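Local structure of envelopment polyprotein (Bovine Schmallenberg virus BH80/Germany/2011, 7A56) at residues V356-I361 with A429-K434; C375-S380 with Y409-N414; I389-D394 with V422-C427. The protein probably drives fusion of viral and host membranes during virus entry, as a class II envelope fusion glycoprotein captured in its postfusion form. All coordinates share one frame; numbering follows the deposited sequence.

Interaction 1: residues V356-I361 with A429-K434; sequences VTIDEI and ASAYTK
The backbone N of I358 gives its hydrogen to a water 2.7 Å from it. That water also reaches O of S430, but this second bond is weak and long. It is a bridge between two strands that share no direct backbone bonds. Strands 356-361 and 429-433 run nearly parallel, with 19° between their directions and 5.9 Å between their axes at closest approach. Apart from the water, most of the contact is apolar, with two side chains also lying against carbonyl oxygens.

I358 splits its two branches between two alanines. With CG2 anti to the backbone N, that methyl meets CB of A431 at 3.6 Å. CG1 lies on the other branch, against CB of A429. CD1, at its end, rests on O of A429 and on the carbonyl carbon of S430. I361 comes to A431 from further along the strand, its CG2 3.8 Å from CB of A431. A single alanine methyl thus touches a methyl of each isoleucine. At one end, CB of A429 sits 3.2 Å from O of V356. At the other, CB of T433 lies 3.6 Å from O of I361, and the two side chains cross obliquely.

Within 356-361, OG1 of T357 donates to OD1 of D359 at 2.8 Å, on the syn side of the carboxylate. OD2 of the same group is hydrogen-bonded to OG of S380. D359 and E360 both face K378, which makes a classic beta bulge. I358 and I361 also touch V426 and V424 of the strand beside 429-433. Two edge strands of different antiparallel sheets meet here, which closes one side of a beta sandwich. This is consistent with the immunoglobulin-like domain III of class II fusion proteins.

Interaction 2: residues C375-S380 with Y409-N414; sequences CALKLS and YSIKLN
L377 and I411 meet at the apolar centre, CD1 to CD1 at 4.0 Å, with the two side chains crossing at a slant. I411 holds its CG1 between the backbone N and the carbonyl carbon, chi1 65°. There CG1 packs 3.9 Å from CB of C375. Further along, SG of C375 touches CD1 of L413 at 3.6 Å. The same SG is joined to C363 in a disulfide, so the sulfur is both a covalent tie and part of the apolar surface.

At the other end L379 lies against the Y409 ring. CB of L379 comes 3.7 Å from CE1 of Y409, and the side chains cross at about a right angle. CD1 of L379 stands over one face of the ring, offset toward the rim. O of L377 lies near the ring plane, at its edge. The ring ends in a hydroxyl that is hydrogen-bonded to O of Q406.

Four backbone bonds join the strands, which run antiparallel at 145°. C375 and I411 exchange two, and N of C375 reaches O of I411 at 2.9 Å in an almost straight line, 179° at the hydrogen. L377 and Y409 form the next hydrogen-bonded pair, N of L377 to O of Y409 at 2.8 Å. A376 and S410 are the non-hydrogen-bonded pair between them. Here CA of S410 sits 3.2 Å from O of C375, a CA-H...O contact. Both side chains of this pair are exposed, on the face away from L377 and I411.

The apolar face is covered by strand 422-426, where V424 meets L377 and V426 meets L379. The chemistry implies that the L377 and I411 face is apolar: sulfur, aliphatic groups and one ring turn to the core, while paired amides satisfy the backbone between the strands.

Interaction 3: residues I389-D394 with V422-C427; sequences IKSNCD and VSVSVC. With PO4 (phosphate ion), chain J.
The side chain of N392 does the work of a backbone carbonyl, taking the N-H of S423 on OD1 at 2.8 Å. The donor stands well above the amide plane, 42° out of it. ND2 of N392 is hydrogen-bonded to O of T421.

Next to it, OG of S391 gives its hydrogen to O of S423 at 2.8 Å, nearly in line with that carbonyl. The same OG accepts from N of C393 at 2.8 Å, an ST turn. N of N392 adds a weak bond to O of S423. Side chains thus hold the strand end where the chain turns away.

Ordinary pairing follows: K390 and S425 exchange two backbone bonds, N of K390 to O of S425 at 2.9 Å. On the core face CG1 of I389 packs 4.1 Å from CG1 of V424, and lies alongside V426. On the other face NZ of K390 reaches phosphate O3 at 3.0 Å. This ion, probably from the crystallisation liquor, is also hydrogen-bonded to NZ of K398 and, in the second subunit, another copy of the protein, to NE2 of Q197.

Disulfide C387-C427 links the two paired strands at one end. C393-C415 ties the turn after 389-391 to the chain just after strand 408-414. The pair lies mid-sheet, between strands 399-402 and 429-433, with V424 and V426 facing L377 and L379 of strand 373-381.

Following the chain from the N terminus, strand 356-365 comes first and strand 429-433 last. Interaction 1 brings them together and so closes the widest loop, which contains the other two contacts. Inside it the segments alternate: 375-380, 389-394, 409-414, then 422-427. Interactions 2 and 3 therefore cross along the chain. The paired strands of each lie in different four-stranded antiparallel sheets, while D394 already passes into the sheet of interaction 2. Interaction 1 links the edge strands of both. The sheets also touch directly, as where L413 packs on V422. Together the three contacts hold the two layers of one sandwich.

Interaction 1: residues V356-I361 with A429-K434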
# COMPACT_ATOMS: atom_id res chain seq x y z
N VAL A 356 10.13 32.03 -6.47
CA VAL A 356 10.08 31.57 -5.08
C VAL A 356 11.38 31.96 -4.40
O VAL A 356 12.45 31.86 -5.01
CB VAL A 356 9.85 30.05 -4.98
CG1 VAL A 356 9.79 29.60 -3.52
CG2 VAL A 356 8.57 29.65 -5.70
N THR A 357 11.29 32.46 -3.17
CA THR A 357 12.46 32.69 -2.33
C THR A 357 12.26 31.97 -0.99
O THR A 357 11.16 31.96 -0.43
CB THR A 357 12.73 34.19 -2.07
OG1 THR A 357 11.58 34.79 -1.45
CG2 THR A 357 13.08 34.95 -3.39
N ILE A 358 13.34 31.37 -0.49
CA ILE A 358 13.35 30.82 0.87
C ILE A 358 13.84 31.92 1.80
O ILE A 358 15.04 32.17 1.90
CB ILE A 358 14.21 29.58 0.97
CG1 ILE A 358 13.65 28.51 0.03
CG2 ILE A 358 14.28 29.15 2.47
CD1 ILE A 358 14.53 27.30 -0.15
N ASP A 359 12.90 32.60 2.48
CA ASP A 359 13.27 33.78 3.25
C ASP A 359 14.01 33.38 4.51
O ASP A 359 14.94 34.07 4.93
CB ASP A 359 12.03 34.61 3.58
CG ASP A 359 11.25 35.00 2.33
OD1 ASP A 359 11.90 35.13 1.28
OD2 ASP A 359 10.02 35.19 2.40
N GLU A 360 13.60 32.28 5.13
CA GLU A 360 14.46 31.78 6.20
C GLU A 360 14.26 30.29 6.34
O GLU A 360 13.29 29.72 5.82
CB GLU A 360 14.22 32.49 7.51
CG GLU A 360 12.82 32.90 7.85
CD GLU A 360 12.78 33.56 9.23
OE1 GLU A 360 12.65 34.81 9.29
OE2 GLU A 360 12.91 32.83 10.24
N ILE A 361 15.22 29.65 7.01
CA ILE A 361 15.18 28.21 7.26
C ILE A 361 15.86 27.94 8.59
O ILE A 361 16.99 28.38 8.84
CB ILE A 361 15.85 27.41 6.12
CG1 ILE A 361 15.93 25.93 6.48
CG2 ILE A 361 17.24 27.97 5.80
CD1 ILE A 361 16.39 25.05 5.29
N ALA A 429 14.69 28.17 -5.82
CA ALA A 429 15.27 28.85 -4.66
C ALA A 429 16.09 27.87 -3.83
O ALA A 429 15.76 26.70 -3.72
CB ALA A 429 14.18 29.49 -3.80
N SER A 430 17.17 28.38 -3.23
CA SER A 430 18.03 27.58 -2.38
C SER A 430 18.28 28.28 -1.06
O SER A 430 18.31 29.52 -0.99
CB SER A 430 19.37 27.33 -3.04
OG SER A 430 19.85 26.08 -2.65
N ALA A 431 18.53 27.49 -0.01
CA ALA A 431 18.94 28.05 1.27
C ALA A 431 19.64 26.96 2.07
O ALA A 431 19.42 25.77 1.83
CB ALA A 431 17.77 28.63 2.06
N TYR A 432 20.48 27.39 3.01
CA TYR A 432 21.19 26.45 3.87
C TYR A 432 21.26 27.00 5.29
O TYR A 432 21.19 28.21 5.52
CB TYR A 432 22.59 26.13 3.31
CG TYR A 432 23.57 27.28 3.32
CD1 TYR A 432 23.65 28.16 2.24
CD2 TYR A 432 24.45 27.46 4.39
CE1 TYR A 432 24.59 29.22 2.25
CE2 TYR A 432 25.37 28.51 4.42
CZ TYR A 432 25.44 29.39 3.34
OH TYR A 432 26.36 30.42 3.38
N THR A 433 21.35 26.08 6.25
CA THR A 433 21.50 26.47 7.64
C THR A 433 22.29 25.39 8.37
O THR A 433 22.28 24.23 7.98
CB THR A 433 20.15 26.68 8.33
OG1 THR A 433 20.37 27.33 9.60
CG2 THR A 433 19.45 25.35 8.59
N LYS A 434 22.98 25.79 9.42
CA LYS A 434 23.56 24.82 10.35
C LYS A 434 22.49 24.36 11.33
O LYS A 434 21.81 25.19 11.93
CB LYS A 434 24.76 25.43 11.10
CG LYS A 434 26.08 25.40 10.31
CD LYS A 434 27.07 26.47 10.77
CE LYS A 434 27.91 27.01 9.61
NZ LYS A 434 28.79 28.15 10.04
O HOH W 1 15.77 31.77 -1.59

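Interaction 2: residues C375-S380 with Y409-N414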
# COMPACT_ATOMS: atom_id res chain seq x y z
N CYS A 375 12.68 20.95 9.78
CA CYS A 375 13.00 22.29 9.28
C CYS A 375 11.73 23.11 9.13
O CYS A 375 10.76 22.66 8.53
CB CYS A 375 13.72 22.23 7.92
SG CYS A 375 15.38 21.44 7.97
N ALA A 376 11.75 24.33 9.69
CA ALA A 376 10.77 25.37 9.39
C ALA A 376 11.33 26.29 8.31
O ALA A 376 12.41 26.86 8.45
CB ALA A 376 10.43 26.17 10.64
N LEU A 377 10.57 26.45 7.24
CA LEU A 377 10.89 27.37 6.16
C LEU A 377 9.89 28.52 6.15
O LEU A 377 8.68 28.31 6.30
CB LEU A 377 10.86 26.63 4.81
CG LEU A 377 12.06 25.73 4.48
CD1 LEU A 377 12.10 24.47 5.33
CD2 LEU A 377 12.03 25.32 3.01
N LYS A 378 10.40 29.73 5.91
CA LYS A 378 9.56 30.83 5.45
C LYS A 378 9.82 31.07 3.96
O LYS A 378 10.96 31.40 3.57
CB LYS A 378 9.81 32.10 6.27
CG LYS A 378 9.34 31.99 7.72
CD LYS A 378 8.70 33.30 8.17
CE LYS A 378 8.41 33.29 9.66
NZ LYS A 378 9.57 33.77 10.49
N LEU A 379 8.76 30.94 3.16
CA LEU A 379 8.79 31.01 1.69
C LEU A 379 7.99 32.21 1.20
O LEU A 379 6.91 32.49 1.73
CB LEU A 379 8.18 29.79 1.01
CG LEU A 379 8.89 28.46 1.16
CD1 LEU A 379 8.43 27.54 0.07
CD2 LEU A 379 10.38 28.68 1.12
N SER A 380 8.51 32.87 0.17
CA SER A 380 7.77 33.84 -0.64
C SER A 380 7.55 33.27 -2.04
O SER A 380 8.40 32.56 -2.57
CB SER A 380 8.50 35.18 -0.73
OG SER A 380 8.34 35.91 0.47
N TYR A 409 6.17 26.93 6.29
CA TYR A 409 6.12 25.57 5.76
C TYR A 409 7.07 24.74 6.61
O TYR A 409 8.10 25.25 7.03
CB TYR A 409 6.57 25.52 4.28
CG TYR A 409 5.71 26.36 3.37
CD1 TYR A 409 5.86 27.75 3.32
CD2 TYR A 409 4.72 25.77 2.56
CE1 TYR A 409 5.05 28.52 2.51
CE2 TYR A 409 3.91 26.54 1.74
CZ TYR A 409 4.08 27.90 1.73
OH TYR A 409 3.27 28.65 0.94
N SER A 410 6.73 23.49 6.91
CA SER A 410 7.67 22.66 7.66
C SER A 410 7.87 21.33 6.95
O SER A 410 6.93 20.78 6.38
CB SER A 410 7.22 22.41 9.11
OG SER A 410 5.92 21.92 9.15
N ILE A 411 9.09 20.80 7.02
CA ILE A 411 9.44 19.54 6.37
C ILE A 411 10.28 18.71 7.32
O ILE A 411 10.92 19.24 8.24
CB ILE A 411 10.24 19.73 5.06
CG1 ILE A 411 11.61 20.34 5.31
CG2 ILE A 411 9.41 20.48 4.01
CD1 ILE A 411 12.32 20.72 4.01
N LYS A 412 10.30 17.40 7.09
CA LYS A 412 11.13 16.49 7.86
C LYS A 412 12.20 15.91 6.94
O LYS A 412 11.92 15.61 5.77
CB LYS A 412 10.28 15.40 8.50
CG LYS A 412 11.06 14.27 9.13
CD LYS A 412 10.13 13.28 9.83
CE LYS A 412 9.34 12.39 8.86
NZ LYS A 412 8.78 11.15 9.54
N LEU A 413 13.43 15.84 7.45
CA LEU A 413 14.59 15.37 6.71
C LEU A 413 15.27 14.21 7.44
O LEU A 413 15.23 14.11 8.66
CB LEU A 413 15.63 16.48 6.50
CG LEU A 413 15.12 17.73 5.77
CD1 LEU A 413 16.27 18.74 5.72
CD2 LEU A 413 14.55 17.42 4.38
N ASN A 414 15.89 13.37 6.66
CA ASN A 414 16.70 12.28 7.19
C ASN A 414 18.12 12.59 6.76
O ASN A 414 18.47 12.36 5.60
CB ASN A 414 16.22 10.93 6.66
CG ASN A 414 17.17 9.81 6.98
OD1 ASN A 414 17.84 9.25 6.10
ND2 ASN A 414 17.23 9.44 8.26

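Interaction 3: residues I389-D394 with V422-C427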
# COMPACT_ATOMS: atom_id res chain seq x y z
N ILE A 389 10.92 19.92 -4.35
CA ILE A 389 11.73 20.20 -3.17
C ILE A 389 12.89 19.21 -3.15
O ILE A 389 12.69 18.01 -3.39
CB ILE A 389 10.87 20.21 -1.88
CG1 ILE A 389 11.74 20.53 -0.65
CG2 ILE A 389 9.99 18.95 -1.71
CD1 ILE A 389 10.91 20.91 0.61
N LYS A 390 14.11 19.72 -2.95
CA LYS A 390 15.30 18.88 -2.87
C LYS A 390 16.15 19.24 -1.64
O LYS A 390 16.02 20.31 -1.07
CB LYS A 390 16.13 19.00 -4.16
CG LYS A 390 15.32 18.47 -5.39
CD LYS A 390 16.14 18.26 -6.61
CE LYS A 390 15.21 17.85 -7.77
NZ LYS A 390 14.30 16.72 -7.45
N SER A 391 17.05 18.33 -1.25
CA SER A 391 17.94 18.56 -0.13
C SER A 391 19.17 17.67 -0.28
O SER A 391 19.16 16.68 -1.02
CB SER A 391 17.25 18.30 1.23
OG SER A 391 18.13 18.34 2.36
N ASN A 392 20.24 18.06 0.43
CA ASN A 392 21.35 17.12 0.60
C ASN A 392 20.95 15.98 1.52
O ASN A 392 21.51 14.89 1.43
CB ASN A 392 22.60 17.83 1.12
CG ASN A 392 22.37 18.56 2.43
OD1 ASN A 392 21.32 19.16 2.66
ND2 ASN A 392 23.35 18.50 3.31
N CYS A 393 19.96 16.19 2.38
CA CYS A 393 19.41 15.11 3.16
C CYS A 393 18.32 14.40 2.37
O CYS A 393 17.90 14.84 1.30
CB CYS A 393 18.87 15.64 4.48
SG CYS A 393 20.11 16.55 5.40
N ASP A 394 17.87 13.26 2.92
CA ASP A 394 16.69 12.61 2.37
C ASP A 394 15.43 13.38 2.78
O ASP A 394 15.39 13.99 3.85
CB ASP A 394 16.62 11.17 2.85
CG ASP A 394 17.66 10.30 2.22
OD1 ASP A 394 17.76 10.30 0.97
OD2 ASP A 394 18.39 9.61 2.96
N VAL A 422 22.55 21.83 6.45
CA VAL A 422 21.39 21.36 5.72
C VAL A 422 21.13 22.34 4.59
O VAL A 422 21.02 23.55 4.83
CB VAL A 422 20.16 21.25 6.64
CG1 VAL A 422 18.95 20.97 5.80
CG2 VAL A 422 20.37 20.18 7.70
N SER A 423 21.07 21.82 3.37
CA SER A 423 20.69 22.57 2.17
C SER A 423 19.31 22.13 1.70
O SER A 423 18.99 20.94 1.75
CB SER A 423 21.70 22.35 1.05
OG SER A 423 21.53 23.36 0.06
N VAL A 424 18.51 23.09 1.22
CA VAL A 424 17.17 22.80 0.72
C VAL A 424 16.90 23.72 -0.46
O VAL A 424 17.22 24.92 -0.42
CB VAL A 424 16.07 22.97 1.79
CG1 VAL A 424 14.69 22.82 1.15
CG2 VAL A 424 16.25 21.97 2.98
N SER A 425 16.29 23.17 -1.50
CA SER A 425 15.85 23.98 -2.63
C SER A 425 14.37 23.75 -2.83
O SER A 425 13.87 22.63 -2.63
CB SER A 425 16.67 23.66 -3.91
OG SER A 425 16.26 22.46 -4.56
N VAL A 426 13.66 24.82 -3.20
CA VAL A 426 12.24 24.76 -3.55
C VAL A 426 12.05 25.52 -4.87
O VAL A 426 12.30 26.73 -4.92
CB VAL A 426 11.37 25.37 -2.45
CG1 VAL A 426 9.90 25.27 -2.83
CG2 VAL A 426 11.67 24.66 -1.08
N CYS A 427 11.59 24.84 -5.91
CA CYS A 427 11.61 25.41 -7.28
C CYS A 427 13.06 25.85 -7.53
O CYS A 427 14.00 25.09 -7.27
CB CYS A 427 10.54 26.50 -7.42
SG CYS A 427 8.83 25.98 -7.94
P PO4 J . 16.48 13.87 -6.61
O1 PO4 J . 17.03 12.47 -6.49
O2 PO4 J . 17.06 14.72 -5.48
O3 PO4 J . 14.97 13.90 -6.54
O4 PO4 J . 16.87 14.44 -7.95